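Local coordinates for protein CrmK (PDB 5I1V) that is a flavin-dependent oxidase with covalently bound FAD that takes part in recycling a shunt product of caerulomycin biosynthesis, at residues 269-274 and 372-377; 340-345 and 401-406; 476-481 and 495-500; 177-182 and 483-488. One frame throughout, in Å; residues are numbered along the deposited sequence. Where two conformers were deposited one is given.

Interaction 1: 269-274 and 372-377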
loop_
_atom_site.group_PDB
_atom_site.type_symbol
_atom_site.label_atom_id
_atom_site.label_comp_id
_atom_site.label_asym_id
_atom_site.label_seq_id
_atom_site.Cartn_x
_atom_site.Cartn_y
_atom_site.Cartn_z
ATOM N N GLU A 269 15.453 11.692 10.091
ATOM C CA GLU A 269 15.730 10.283 10.314
ATOM C C GLU A 269 17.236 10.131 10.364
ATOM O O GLU A 269 17.915 10.317 9.353
ATOM C CB GLU A 269 15.224 9.416 9.181
ATOM C CG GLU A 269 13.737 9.469 8.959
ATOM C CD GLU A 269 13.251 8.412 7.967
ATOM O OE1 GLU A 269 12.836 8.804 6.854
ATOM O OE2 GLU A 269 13.299 7.190 8.303
ATOM N N CYS A 270 17.725 9.749 11.523
ATOM C CA CYS A 270 19.142 9.513 11.700
ATOM C C CYS A 270 19.460 8.025 11.655
ATOM O O CYS A 270 19.547 7.388 12.678
ATOM C CB CYS A 270 19.563 10.082 13.044
ATOM S SG CYS A 270 19.134 11.818 13.216
ATOM N N PHE A 271 19.606 7.517 10.444
ATOM C CA PHE A 271 19.985 6.166 10.179
ATOM C C PHE A 271 21.395 5.847 10.651
ATOM O O PHE A 271 22.278 6.733 10.709
ATOM C CB PHE A 271 19.959 5.911 8.691
ATOM C CG PHE A 271 18.592 5.975 8.054
ATOM C CD1 PHE A 271 17.679 4.941 8.217
ATOM C CD2 PHE A 271 18.258 7.025 7.225
ATOM C CE1 PHE A 271 16.434 4.993 7.597
ATOM C CE2 PHE A 271 17.043 7.074 6.584
ATOM C CZ PHE A 271 16.122 6.054 6.763
ATOM N N HIS A 272 21.599 4.576 10.961
ATOM C CA HIS A 272 22.920 4.032 11.129
ATOM C C HIS A 272 23.706 4.241 9.841
ATOM O O HIS A 272 23.153 4.247 8.735
ATOM C CB HIS A 272 22.865 2.539 11.483
ATOM C CG HIS A 272 24.213 1.940 11.701
ATOM N ND1 HIS A 272 24.882 1.244 10.718
ATOM C CD2 HIS A 272 25.030 1.961 12.774
ATOM C CE1 HIS A 272 26.066 0.870 11.177
ATOM N NE2 HIS A 272 26.181 1.295 12.424
ATOM N N ARG A 273 25.022 4.390 10.016
ATOM C CA ARG A 273 25.950 4.661 8.927
ATOM C C ARG A 273 25.759 3.756 7.717
ATOM O O ARG A 273 25.866 4.207 6.571
ATOM C CB ARG A 273 27.404 4.560 9.446
ATOM C CG ARG A 273 28.481 4.631 8.362
ATOM C CD ARG A 273 29.880 4.912 8.918
ATOM N NE ARG A 273 30.427 6.197 8.465
ATOM C CZ ARG A 273 30.832 7.152 9.289
ATOM N NH1 ARG A 273 30.786 6.933 10.582
ATOM N NH2 ARG A 273 31.293 8.311 8.834
ATOM N N SER A 274 25.511 2.472 7.964
ATOM C CA SER A 274 25.358 1.506 6.874
ATOM C C SER A 274 24.252 1.850 5.918
ATOM O O SER A 274 24.236 1.302 4.830
ATOM C CB SER A 274 25.116 0.100 7.400
ATOM O OG SER A 274 23.947 0.050 8.196
ATOM N N SER A 372 18.396 -0.407 7.834
ATOM C CA SER A 372 17.119 -0.002 8.466
ATOM C C SER A 372 17.197 0.543 9.882
ATOM O O SER A 372 16.208 1.070 10.371
ATOM C CB SER A 372 16.136 -1.142 8.457
ATOM O OG SER A 372 16.058 -1.587 7.145
ATOM N N ALA A 373 18.339 0.445 10.549
ATOM C CA ALA A 373 18.442 0.957 11.890
ATOM C C ALA A 373 18.479 2.481 11.898
ATOM O O ALA A 373 19.222 3.094 11.136
ATOM C CB ALA A 373 19.671 0.391 12.579
ATOM N N ALA A 374 17.688 3.087 12.777
ATOM C CA ALA A 374 17.551 4.546 12.832
ATOM C C ALA A 374 16.966 5.031 14.144
ATOM O O ALA A 374 16.260 4.295 14.847
ATOM C CB ALA A 374 16.719 5.051 11.689
ATOM N N MET A 375 17.299 6.271 14.474
ATOM C CA MET A 375 16.469 7.036 15.361
ATOM C C MET A 375 15.938 8.227 14.586
ATOM O O MET A 375 16.539 8.691 13.607
ATOM C CB MET A 375 17.152 7.407 16.693
ATOM C CG MET A 375 18.357 8.297 16.613
ATOM S SD MET A 375 19.021 8.608 18.277
ATOM C CE MET A 375 17.644 9.505 19.009
ATOM N N GLU A 376 14.755 8.659 14.990
ATOM C CA GLU A 376 14.065 9.753 14.336
ATOM C C GLU A 376 13.618 10.798 15.320
ATOM O O GLU A 376 13.196 10.483 16.434
ATOM C CB GLU A 376 12.808 9.250 13.602
ATOM C CG GLU A 376 12.986 8.067 12.691
ATOM C CD GLU A 376 11.677 7.657 11.971
ATOM O OE1 GLU A 376 10.549 7.995 12.434
ATOM O OE2 GLU A 376 11.784 6.975 10.929
ATOM N N TYR A 377 13.671 12.047 14.871
ATOM C CA TYR A 377 13.141 13.176 15.610
ATOM C C TYR A 377 11.932 13.719 14.859
ATOM O O TYR A 377 12.031 14.113 13.719
ATOM C CB TYR A 377 14.203 14.257 15.724
ATOM C CG TYR A 377 15.359 13.874 16.575
ATOM C CD1 TYR A 377 15.339 14.120 17.935
ATOM C CD2 TYR A 377 16.490 13.303 16.031
ATOM C CE1 TYR A 377 16.407 13.810 18.730
ATOM C CE2 TYR A 377 17.569 12.985 16.830
ATOM C CZ TYR A 377 17.526 13.265 18.171
ATOM O OH TYR A 377 18.586 12.931 18.972
#
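Strands 269-271 and 374-377 run antiparallel as neighbours. Cys270 and Met375 form the hydrogen-bonded pair: Cys270 N reaches Met375 O at 2.6 Å, almost along the C=O axis, and Met375 N answers to Cys270 O at 3.1 Å. Beyond the strand end, His272 N continues the ladder to Ala373 O at 2.8 Å, nearly straight at 170°. The chain of Glu269 can be followed outward. From CB, CG stands anti to the carbonyl carbon (chi1 -61°) and lies 3.7 Å from Glu376 OE2, with Glu376 CG next; CD nears Glu376 OE2, and at the tip OE2 comes within 3.0 Å of that same oxygen. Both chains are extended and point the same way, with carboxylate planes 80° apart. Two acceptors so close suggest that one of the acids may carry a proton, so its ionisation is probably shifted. An alanine here removes the carboxylate and CG of Glu269, which would probably leave the Glu376 side chain less well packed and change its ionisation. Further along that face, Phe271 CD1 rests on Ala374 CB at 3.6 Å. On the other face, Cys270 SG meets the edge of the Tyr377 ring, 4.1 Å from CE2, under helix 237-253. This is antiparallel pairing in the large sheet of a berberine-bridge-enzyme-like oxidase; the side chain of Glu376 lies about 8 Å from the bound FAD.

Interaction 2: 340-345 and 401-406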
loop_
_atom_site.group_PDB
_atom_site.type_symbol
_atom_site.label_atom_id
_atom_site.label_comp_id
_atom_site.label_asym_id
_atom_site.label_seq_id
_atom_site.Cartn_x
_atom_site.Cartn_y
_atom_site.Cartn_z
ATOM N N ARG A 340 11.208 -6.887 13.779
ATOM C CA ARG A 340 11.363 -5.482 14.222
ATOM C C ARG A 340 11.455 -5.331 15.694
ATOM O O ARG A 340 10.894 -6.136 16.447
ATOM C CB ARG A 340 10.156 -4.609 13.819
ATOM C CG ARG A 340 9.610 -4.853 12.440
ATOM C CD ARG A 340 8.309 -4.086 12.210
ATOM N NE ARG A 340 7.808 -4.370 10.859
ATOM C CZ ARG A 340 8.265 -3.782 9.759
ATOM N NH1 ARG A 340 7.785 -4.135 8.572
ATOM N NH2 ARG A 340 9.221 -2.853 9.838
ATOM N N LYS A 341 12.087 -4.235 16.122
ATOM C CA LYS A 341 12.014 -3.773 17.476
ATOM C C LYS A 341 11.906 -2.228 17.436
ATOM O O LYS A 341 12.642 -1.552 16.705
ATOM C CB LYS A 341 13.243 -4.220 18.246
ATOM C CG LYS A 341 13.352 -3.755 19.690
ATOM C CD LYS A 341 12.363 -4.410 20.612
ATOM C CE LYS A 341 12.487 -3.895 22.046
ATOM N NZ LYS A 341 11.183 -3.958 22.793
ATOM N N VAL A 342 10.974 -1.669 18.200
ATOM C CA VAL A 342 10.788 -0.205 18.232
ATOM C C VAL A 342 10.891 0.291 19.664
ATOM O O VAL A 342 10.635 -0.444 20.618
ATOM C CB VAL A 342 9.463 0.275 17.626
ATOM C CG1 VAL A 342 9.391 -0.057 16.135
ATOM C CG2 VAL A 342 8.283 -0.290 18.443
ATOM N N LYS A 343 11.347 1.529 19.812
ATOM C CA LYS A 343 11.335 2.204 21.085
ATOM C C LYS A 343 10.902 3.671 20.849
ATOM O O LYS A 343 10.909 4.169 19.739
ATOM C CB LYS A 343 12.733 2.142 21.746
ATOM C CG LYS A 343 13.238 0.737 22.036
ATOM C CD LYS A 343 14.578 0.760 22.748
ATOM C CE LYS A 343 14.987 -0.614 23.213
ATOM N NZ LYS A 343 14.552 -0.858 24.619
ATOM N N SER A 344 10.575 4.345 21.919
ATOM C CA SER A 344 9.968 5.636 21.890
ATOM C C SER A 344 10.462 6.450 23.072
ATOM O O SER A 344 10.726 5.888 24.136
ATOM C CB SER A 344 8.450 5.408 21.955
ATOM O OG SER A 344 7.785 6.406 22.658
ATOM N N ALA A 345 10.610 7.754 22.875
ATOM C CA ALA A 345 10.992 8.713 23.946
ATOM C C ALA A 345 10.543 10.110 23.487
ATOM O O ALA A 345 10.887 10.568 22.406
ATOM C CB ALA A 345 12.500 8.684 24.265
ATOM N N LYS A 401 8.701 14.285 19.449
ATOM C CA LYS A 401 8.720 12.857 19.641
ATOM C C LYS A 401 9.980 12.260 19.016
ATOM O O LYS A 401 10.525 12.796 18.025
ATOM C CB LYS A 401 7.493 12.207 19.042
ATOM C CG LYS A 401 6.198 12.606 19.703
ATOM C CD LYS A 401 5.037 11.803 19.144
ATOM C CE LYS A 401 3.958 11.551 20.181
ATOM N NZ LYS A 401 4.394 10.513 21.133
ATOM N N THR A 402 10.475 11.185 19.625
ATOM C CA THR A 402 11.572 10.436 19.045
ATOM C C THR A 402 11.185 8.950 19.048
ATOM O O THR A 402 10.467 8.480 19.923
ATOM C CB THR A 402 12.928 10.621 19.771
ATOM O OG1 THR A 402 12.953 9.809 20.950
ATOM C CG2 THR A 402 13.194 12.107 20.091
ATOM N N PHE A 403 11.697 8.257 18.051
ATOM C CA PHE A 403 11.332 6.915 17.695
ATOM C C PHE A 403 12.653 6.227 17.314
ATOM O O PHE A 403 13.530 6.866 16.728
ATOM C CB PHE A 403 10.378 7.032 16.504
ATOM C CG PHE A 403 9.956 5.727 15.918
ATOM C CD1 PHE A 403 9.171 4.849 16.655
ATOM C CD2 PHE A 403 10.311 5.381 14.636
ATOM C CE1 PHE A 403 8.772 3.633 16.111
ATOM C CE2 PHE A 403 9.910 4.174 14.083
ATOM C CZ PHE A 403 9.138 3.296 14.824
ATOM N N TYR A 404 12.797 4.954 17.685
ATOM C CA TYR A 404 13.959 4.130 17.407
ATOM C C TYR A 404 13.437 2.862 16.753
ATOM O O TYR A 404 12.407 2.324 17.208
ATOM C CB TYR A 404 14.654 3.706 18.682
ATOM C CG TYR A 404 15.147 4.828 19.531
ATOM C CD1 TYR A 404 14.277 5.717 20.156
ATOM C CD2 TYR A 404 16.515 4.998 19.750
ATOM C CE1 TYR A 404 14.757 6.741 20.967
ATOM C CE2 TYR A 404 16.987 6.033 20.530
ATOM C CZ TYR A 404 16.128 6.900 21.130
ATOM O OH TYR A 404 16.666 7.881 21.946
ATOM N N MET A 405 14.082 2.422 15.683
ATOM C CA MET A 405 13.676 1.202 15.017
ATOM C C MET A 405 14.869 0.440 14.398
ATOM O O MET A 405 15.864 1.052 13.987
ATOM C CB MET A 405 12.529 1.508 14.045
ATOM C CG MET A 405 12.736 1.346 12.548
ATOM S SD MET A 405 11.716 0.020 11.774
ATOM C CE MET A 405 10.144 0.059 12.642
ATOM N N VAL A 406 14.767 -0.893 14.430
ATOM C CA VAL A 406 15.658 -1.810 13.712
ATOM C C VAL A 406 14.714 -2.790 13.059
ATOM O O VAL A 406 13.695 -3.194 13.686
ATOM C CB VAL A 406 16.659 -2.586 14.604
ATOM C CG1 VAL A 406 17.767 -1.694 15.082
ATOM C CG2 VAL A 406 16.001 -3.168 15.819
HETATM O O HOH W 1 7.805 8.501 20.658
#
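Five residue pairs in unbroken alternation zip strand 340-345 to strand 401-406, their N-to-C directions 164° apart. On the face of Val342, Met405 and Phe403, the main bump, Val342 CG1, sits between two neighbours: Phe403 CZ and Met405 CE, each at 3.6 Å. Phe403 CG lies anti to its backbone N (chi1 176°), which swings the ring obliquely across the valine. Met405 folds back at chi2 and chi3, so its methyl lies alongside Val342 and reaches toward Arg340 NH2, while Arg340 NE is held by Asp23. On the reverse face, Lys343 CB lies 3.9 Å from Tyr404 CB and Val406 CG2 3.8 Å from Lys341 CB; both lysine chains lead away to Asp451. Ala345 CB lies 3.5 Å from Thr402 OG1, which takes the crowded position between N and carbonyl carbon and donates to Ala345 O at 2.6 Å, on a lone pair. Thr402 N shares that oxygen, so two donors grip it. Water 1 bridges Ser344 OG, also hydrogen-bonded to Tyr446 N of the FAD site, and Thr402 O. Such pairing characterises the antiparallel sheet of the substrate-side domain in berberine-bridge-type flavoenzymes; the Arg340 side chain lies about 6 Å from the bound FAD.

Interaction 3: 476-481 and 495-500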
loop_
_atom_site.group_PDB
_atom_site.type_symbol
_atom_site.label_atom_id
_atom_site.label_comp_id
_atom_site.label_asym_id
_atom_site.label_seq_id
_atom_site.Cartn_x
_atom_site.Cartn_y
_atom_site.Cartn_z
ATOM N N PRO A 476 -3.690 5.647 37.544
ATOM C CA PRO A 476 -4.702 5.196 38.500
ATOM C C PRO A 476 -6.170 5.413 38.090
ATOM O O PRO A 476 -7.010 4.625 38.431
ATOM C CB PRO A 476 -4.338 5.999 39.786
ATOM C CG PRO A 476 -2.864 6.171 39.662
ATOM C CD PRO A 476 -2.606 6.380 38.188
ATOM N N ARG A 477 -6.485 6.463 37.368
ATOM C CA ARG A 477 -7.840 6.640 36.887
ATOM C C ARG A 477 -8.186 5.542 35.855
ATOM O O ARG A 477 -9.287 4.971 35.891
ATOM C CB ARG A 477 -8.026 8.025 36.258
ATOM C CG ARG A 477 -9.390 8.265 35.632
ATOM C CD ARG A 477 -10.552 8.073 36.567
ATOM N NE ARG A 477 -11.739 8.606 35.934
ATOM C CZ ARG A 477 -12.968 8.132 36.043
ATOM N NH1 ARG A 477 -13.242 7.113 36.789
ATOM N NH2 ARG A 477 -13.944 8.716 35.382
ATOM N N LEU A 478 -7.243 5.242 34.981
ATOM C CA LEU A 478 -7.434 4.137 34.032
ATOM C C LEU A 478 -7.622 2.784 34.763
ATOM O O LEU A 478 -8.445 1.975 34.362
ATOM C CB LEU A 478 -6.279 4.031 33.052
ATOM C CG LEU A 478 -6.185 5.174 32.056
ATOM C CD1 LEU A 478 -4.814 5.122 31.399
ATOM C CD2 LEU A 478 -7.292 5.073 31.002
ATOM N N GLN A 479 -6.876 2.556 35.837
ATOM C CA GLN A 479 -7.054 1.319 36.645
ATOM C C GLN A 479 -8.464 1.281 37.237
ATOM O O GLN A 479 -9.092 0.255 37.292
ATOM C CB GLN A 479 -6.031 1.253 37.735
ATOM C CG GLN A 479 -4.600 1.011 37.305
ATOM C CD GLN A 479 -3.736 0.787 38.511
ATOM O OE1 GLN A 479 -3.396 1.729 39.196
ATOM N NE2 GLN A 479 -3.393 -0.458 38.782
ATOM N N GLU A 480 -8.979 2.421 37.669
ATOM C CA GLU A 480 -10.347 2.483 38.181
ATOM C C GLU A 480 -11.386 2.184 37.093
ATOM O O GLU A 480 -12.403 1.535 37.303
ATOM C CB GLU A 480 -10.592 3.877 38.807
ATOM C CG GLU A 480 -12.042 4.247 39.021
ATOM C CD GLU A 480 -12.217 5.708 39.471
ATOM O OE1 GLU A 480 -11.347 6.560 39.179
ATOM O OE2 GLU A 480 -13.243 6.021 40.103
ATOM N N ILE A 481 -11.169 2.707 35.904
ATOM C CA ILE A 481 -12.113 2.450 34.838
ATOM C C ILE A 481 -12.008 0.945 34.444
ATOM O O ILE A 481 -13.005 0.283 34.197
ATOM C CB ILE A 481 -11.847 3.410 33.662
ATOM C CG1 ILE A 481 -12.093 4.827 34.132
ATOM C CG2 ILE A 481 -12.712 3.069 32.459
ATOM C CD1 ILE A 481 -11.608 5.922 33.191
ATOM N N PHE A 495 1.504 -5.178 28.924
ATOM C CA PHE A 495 1.310 -3.796 29.329
ATOM C C PHE A 495 -0.149 -3.411 29.475
ATOM O O PHE A 495 -0.481 -2.260 29.325
ATOM C CB PHE A 495 1.982 -2.858 28.345
ATOM C CG PHE A 495 3.482 -2.715 28.521
ATOM C CD1 PHE A 495 4.148 -3.172 29.651
ATOM C CD2 PHE A 495 4.216 -2.017 27.577
ATOM C CE1 PHE A 495 5.513 -2.963 29.803
ATOM C CE2 PHE A 495 5.595 -1.816 27.734
ATOM C CZ PHE A 495 6.227 -2.284 28.841
ATOM N N SER A 496 -1.013 -4.340 29.828
ATOM C CA SER A 496 -2.400 -3.986 30.035
ATOM C C SER A 496 -2.586 -3.266 31.361
ATOM O O SER A 496 -1.806 -3.466 32.285
ATOM C CB SER A 496 -3.322 -5.180 29.909
ATOM O OG SER A 496 -3.092 -6.185 30.872
ATOM N N ILE A 497 -3.594 -2.411 31.415
ATOM C CA ILE A 497 -3.913 -1.689 32.664
ATOM C C ILE A 497 -4.211 -2.740 33.728
ATOM O O ILE A 497 -5.153 -3.515 33.579
ATOM C CB ILE A 497 -5.140 -0.748 32.522
ATOM C CG1 ILE A 497 -5.015 0.236 31.329
ATOM C CG2 ILE A 497 -5.417 -0.013 33.798
ATOM C CD1 ILE A 497 -3.776 1.031 31.362
ATOM N N ARG A 498 -3.458 -2.755 34.817
ATOM C CA ARG A 498 -3.703 -3.762 35.877
ATOM C C ARG A 498 -4.901 -3.376 36.740
ATOM O O ARG A 498 -5.115 -2.203 37.030
ATOM C CB ARG A 498 -2.495 -3.938 36.801
ATOM C CG ARG A 498 -1.180 -4.304 36.118
ATOM C CD ARG A 498 -1.335 -5.479 35.191
ATOM N NE ARG A 498 -0.059 -6.117 34.856
ATOM C CZ ARG A 498 0.574 -6.034 33.689
ATOM N NH1 ARG A 498 0.102 -5.296 32.689
ATOM N NH2 ARG A 498 1.704 -6.706 33.526
ATOM N N PRO A 499 -5.668 -4.351 37.189
ATOM C CA PRO A 499 -6.834 -3.894 37.947
ATOM C C PRO A 499 -6.383 -3.268 39.296
ATOM O O PRO A 499 -5.391 -3.714 39.888
ATOM C CB PRO A 499 -7.646 -5.177 38.164
ATOM C CG PRO A 499 -7.066 -6.175 37.182
ATOM C CD PRO A 499 -5.612 -5.813 37.110
ATOM N N ARG A 500 -7.091 -2.210 39.700
ATOM C CA ARG A 500 -6.869 -1.506 40.987
ATOM C C ARG A 500 -6.300 -2.389 42.106
ATOM O O ARG A 500 -5.119 -2.345 42.486
ATOM C CB ARG A 500 -8.200 -0.919 41.469
ATOM C CG ARG A 500 -8.446 0.531 41.099
ATOM C CD ARG A 500 -9.654 1.082 41.857
ATOM N NE ARG A 500 -10.661 0.028 42.030
ATOM C CZ ARG A 500 -11.977 0.230 42.113
ATOM N NH1 ARG A 500 -12.495 1.460 42.074
ATOM N NH2 ARG A 500 -12.790 -0.826 42.250
ATOM O OXT ARG A 500 -7.042 -3.199 42.664
HETATM O O HOH W 2 -2.931 -2.668 41.084
#
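The C-terminal tail 495-500 has no regular secondary structure, yet from Ile497 onward it runs along helix segment 476-481. At its start, Ser496 O accepts from Arg498 NH1 at 2.7 Å, in the carbonyl plane and on a lone pair; this bond folds the arginine, bent at chi2, back along the tail. Ile497 makes the apolar fit. Its CG2, anti to the backbone N, presses on the helix backbone 3.5 Å from Gln479 CA and also meets Leu478 CB at 4.2 Å, while the chain crosses Gln479 obliquely. Arg498 then presents its carbonyl to Gln479, whose extended chain carries NE2 to Arg498 O at 3.0 Å. The N-H...O angle is 153° and the oxygen lies near the amide plane, but the donor stands 48° above the carbonyl plane. Pro499 CB points away from the helix. At the terminus, Arg500 CG passes 3.9 Å from Gln479 O, and its chain runs alongside Glu480 with the charged groups near but not in contact. Water 2 links Arg500 O, to which it donates at 2.6 Å, only weakly to Gln479 NE2. Around this exposed ending, helix 475-485 is flanked by helix 180-185, whose Trp184 covers Leu478, and by helix 466-471, whose Tyr471 touches both Leu478 and Ile497.

Interaction 4: 177-182 and 483-488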
loop_
_atom_site.group_PDB
_atom_site.type_symbol
_atom_site.label_atom_id
_atom_site.label_comp_id
_atom_site.label_asym_id
_atom_site.label_seq_id
_atom_site.Cartn_x
_atom_site.Cartn_y
_atom_site.Cartn_z
ATOM N N ASP A 177 -23.090 11.792 29.721
ATOM C CA ASP A 177 -23.124 10.354 29.347
ATOM C C ASP A 177 -22.790 9.509 30.574
ATOM O O ASP A 177 -21.741 9.712 31.195
ATOM C CB ASP A 177 -22.119 10.087 28.198
ATOM C CG ASP A 177 -22.242 8.665 27.571
ATOM O OD1 ASP A 177 -22.267 7.658 28.282
ATOM O OD2 ASP A 177 -22.314 8.566 26.338
ATOM N N PRO A 178 -23.686 8.564 30.943
ATOM C CA PRO A 178 -23.363 7.697 32.092
ATOM C C PRO A 178 -22.067 6.849 31.882
ATOM O O PRO A 178 -21.382 6.492 32.853
ATOM C CB PRO A 178 -24.643 6.863 32.274
ATOM C CG PRO A 178 -25.334 6.898 30.924
ATOM C CD PRO A 178 -24.976 8.209 30.318
ATOM N N ASN A 179 -21.676 6.623 30.629
ATOM C CA ASN A 179 -20.476 5.840 30.333
ATOM C C ASN A 179 -19.328 6.666 29.810
ATOM O O ASN A 179 -18.500 6.169 29.061
ATOM C CB ASN A 179 -20.874 4.772 29.331
ATOM C CG ASN A 179 -21.977 3.900 29.875
ATOM O OD1 ASN A 179 -22.036 3.689 31.063
ATOM N ND2 ASN A 179 -22.842 3.423 29.028
ATOM N N ARG A 180 -19.257 7.930 30.235
ATOM C CA ARG A 180 -18.229 8.815 29.752
ATOM C C ARG A 180 -16.848 8.369 30.199
ATOM O O ARG A 180 -15.868 8.634 29.526
ATOM C CB ARG A 180 -18.503 10.235 30.229
ATOM C CG ARG A 180 -17.791 11.294 29.442
ATOM C CD ARG A 180 -18.114 12.675 29.994
ATOM N NE ARG A 180 -17.638 13.650 29.026
ATOM C CZ ARG A 180 -16.374 14.036 28.888
ATOM N NH1 ARG A 180 -15.436 13.556 29.682
ATOM N NH2 ARG A 180 -16.054 14.926 27.947
ATOM N N ASP A 181 -16.760 7.684 31.334
ATOM C CA ASP A 181 -15.491 7.106 31.755
ATOM C C ASP A 181 -14.908 6.125 30.731
ATOM O O ASP A 181 -13.711 6.132 30.456
ATOM C CB ASP A 181 -15.604 6.457 33.153
ATOM C CG ASP A 181 -16.649 5.329 33.221
ATOM O OD1 ASP A 181 -17.682 5.353 32.483
ATOM O OD2 ASP A 181 -16.468 4.424 34.074
ATOM N N LEU A 182 -15.740 5.242 30.208
ATOM C CA LEU A 182 -15.332 4.329 29.144
ATOM C C LEU A 182 -14.856 5.067 27.894
ATOM O O LEU A 182 -13.837 4.684 27.272
ATOM C CB LEU A 182 -16.463 3.353 28.780
ATOM C CG LEU A 182 -16.100 2.151 27.940
ATOM C CD1 LEU A 182 -14.939 1.400 28.590
ATOM C CD2 LEU A 182 -17.319 1.253 27.762
ATOM N N SER A 483 -11.262 -1.519 36.291
ATOM C CA SER A 483 -11.870 -2.298 37.311
ATOM C C SER A 483 -13.398 -2.224 37.218
ATOM O O SER A 483 -14.082 -3.178 37.551
ATOM C CB SER A 483 -11.304 -1.871 38.663
ATOM O OG SER A 483 -12.195 -2.211 39.662
ATOM N N ARG A 484 -13.940 -1.126 36.708
ATOM C CA ARG A 484 -15.370 -1.023 36.558
ATOM C C ARG A 484 -15.864 -1.780 35.332
ATOM O O ARG A 484 -16.959 -2.354 35.329
ATOM C CB ARG A 484 -15.737 0.457 36.446
ATOM C CG ARG A 484 -17.166 0.782 36.065
ATOM C CD ARG A 484 -17.528 2.204 36.536
ATOM N NE ARG A 484 -18.116 3.065 35.502
ATOM C CZ ARG A 484 -19.382 3.031 35.073
ATOM N NH1 ARG A 484 -20.236 2.145 35.563
ATOM N NH2 ARG A 484 -19.795 3.890 34.133
ATOM N N TRP A 485 -15.089 -1.740 34.255
ATOM C CA TRP A 485 -15.622 -2.185 32.950
ATOM C C TRP A 485 -15.136 -3.571 32.486
ATOM O O TRP A 485 -15.800 -4.216 31.674
ATOM C CB TRP A 485 -15.322 -1.122 31.902
ATOM C CG TRP A 485 -16.244 0.024 31.941
ATOM C CD1 TRP A 485 -15.975 1.267 32.396
ATOM C CD2 TRP A 485 -17.603 0.040 31.502
ATOM N NE1 TRP A 485 -17.075 2.051 32.296
ATOM C CE2 TRP A 485 -18.079 1.343 31.707
ATOM C CE3 TRP A 485 -18.431 -0.887 30.892
ATOM C CZ2 TRP A 485 -19.358 1.728 31.384
ATOM C CZ3 TRP A 485 -19.736 -0.507 30.593
ATOM C CH2 TRP A 485 -20.174 0.794 30.824
ATOM N N ASP A 486 -13.971 -3.990 32.973
ATOM C CA ASP A 486 -13.458 -5.348 32.785
ATOM C C ASP A 486 -13.041 -5.929 34.142
ATOM O O ASP A 486 -11.844 -6.179 34.383
ATOM C CB ASP A 486 -12.277 -5.358 31.783
ATOM C CG ASP A 486 -11.785 -6.769 31.459
ATOM O OD1 ASP A 486 -12.528 -7.750 31.690
ATOM O OD2 ASP A 486 -10.602 -6.924 31.049
ATOM N N PRO A 487 -14.037 -6.145 35.036
ATOM C CA PRO A 487 -13.745 -6.609 36.391
ATOM C C PRO A 487 -13.084 -7.987 36.431
ATOM O O PRO A 487 -12.441 -8.282 37.401
ATOM C CB PRO A 487 -15.143 -6.704 37.055
ATOM C CG PRO A 487 -16.115 -6.644 35.938
ATOM C CD PRO A 487 -15.470 -5.824 34.880
ATOM N N ARG A 488 -13.277 -8.838 35.422
ATOM C CA ARG A 488 -12.643 -10.145 35.432
ATOM C C ARG A 488 -11.290 -10.161 34.734
ATOM O O ARG A 488 -10.663 -11.194 34.692
ATOM C CB ARG A 488 -13.529 -11.202 34.800
ATOM C CG ARG A 488 -14.964 -11.228 35.333
ATOM C CD ARG A 488 -15.875 -11.939 34.363
ATOM N NE ARG A 488 -15.463 -13.314 34.182
ATOM C CZ ARG A 488 -15.794 -14.303 34.997
ATOM N NH1 ARG A 488 -16.553 -14.086 36.061
ATOM N NH2 ARG A 488 -15.364 -15.532 34.738
#
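One carboxylate, that of Asp181, takes both an arginine and an indole N-H at the surface. The motif is a side-on bidentate salt bridge joining helix 180-185 to the C-terminal end of helix 475-485, the latter in the berberine-like region. Arg484 NE lies 2.6 Å from Asp181 OD2, on the syn lone pair, and NH2 reaches OD1 at 3.1 Å; the carboxylate and guanidinium planes are 16° apart, close to the coplanarity that suits a two-point grip. Asp181 CG takes the crowded position between N and carbonyl carbon (chi1 60°), turning the acid to the second helix. Trp485 NE1 approaches from above the carboxylate plane, 3.0 Å from OD2, so two donors hold that oxygen; a weak bond to OD1 is added. This cluster would be expected to keep the acid charged. The guanidinium has Trp485 CZ2 3.5 Å over one face, toward the rim. A leucine in place of Trp485 has no indole N-H or flat ring, which would probably loosen the hold on Asp181 and the packing of Leu182 and of the Arg484 guanidinium. Asp177 OD1 accepts from Asn179 N at 2.6 Å, an Asx turn leading into helix 180-185, and the Asn179 side chain lies against the indole edge at CZ2. Under the indole, Leu182 CD2 makes a CH-pi contact, 3.8 Å from the centroid of the six-membered ring and 7° off its normal.

The four contacts form two groups. Interactions 1 and 2 have centres 10 Å apart and share the eight-stranded antiparallel sheet: strands 374-379 and 400-408 are neighbours, joined by probable hydrogen bonds from Glu376 N to Phe403 O and Ala374 N to Met405 O, so the contacts make a run of four adjacent strands. Interactions 3 and 4 have centres 11 Å apart, touch, and share helix 475-485. Interaction 1 is about 42 Å from interaction 4, centre to centre, across the chain's middle. In sequence, interaction 4 opens first, encloses 1 and 2, and crosses 3, so the C-terminal helix and tail pack beside residues near 180, away from the eight-stranded sheet.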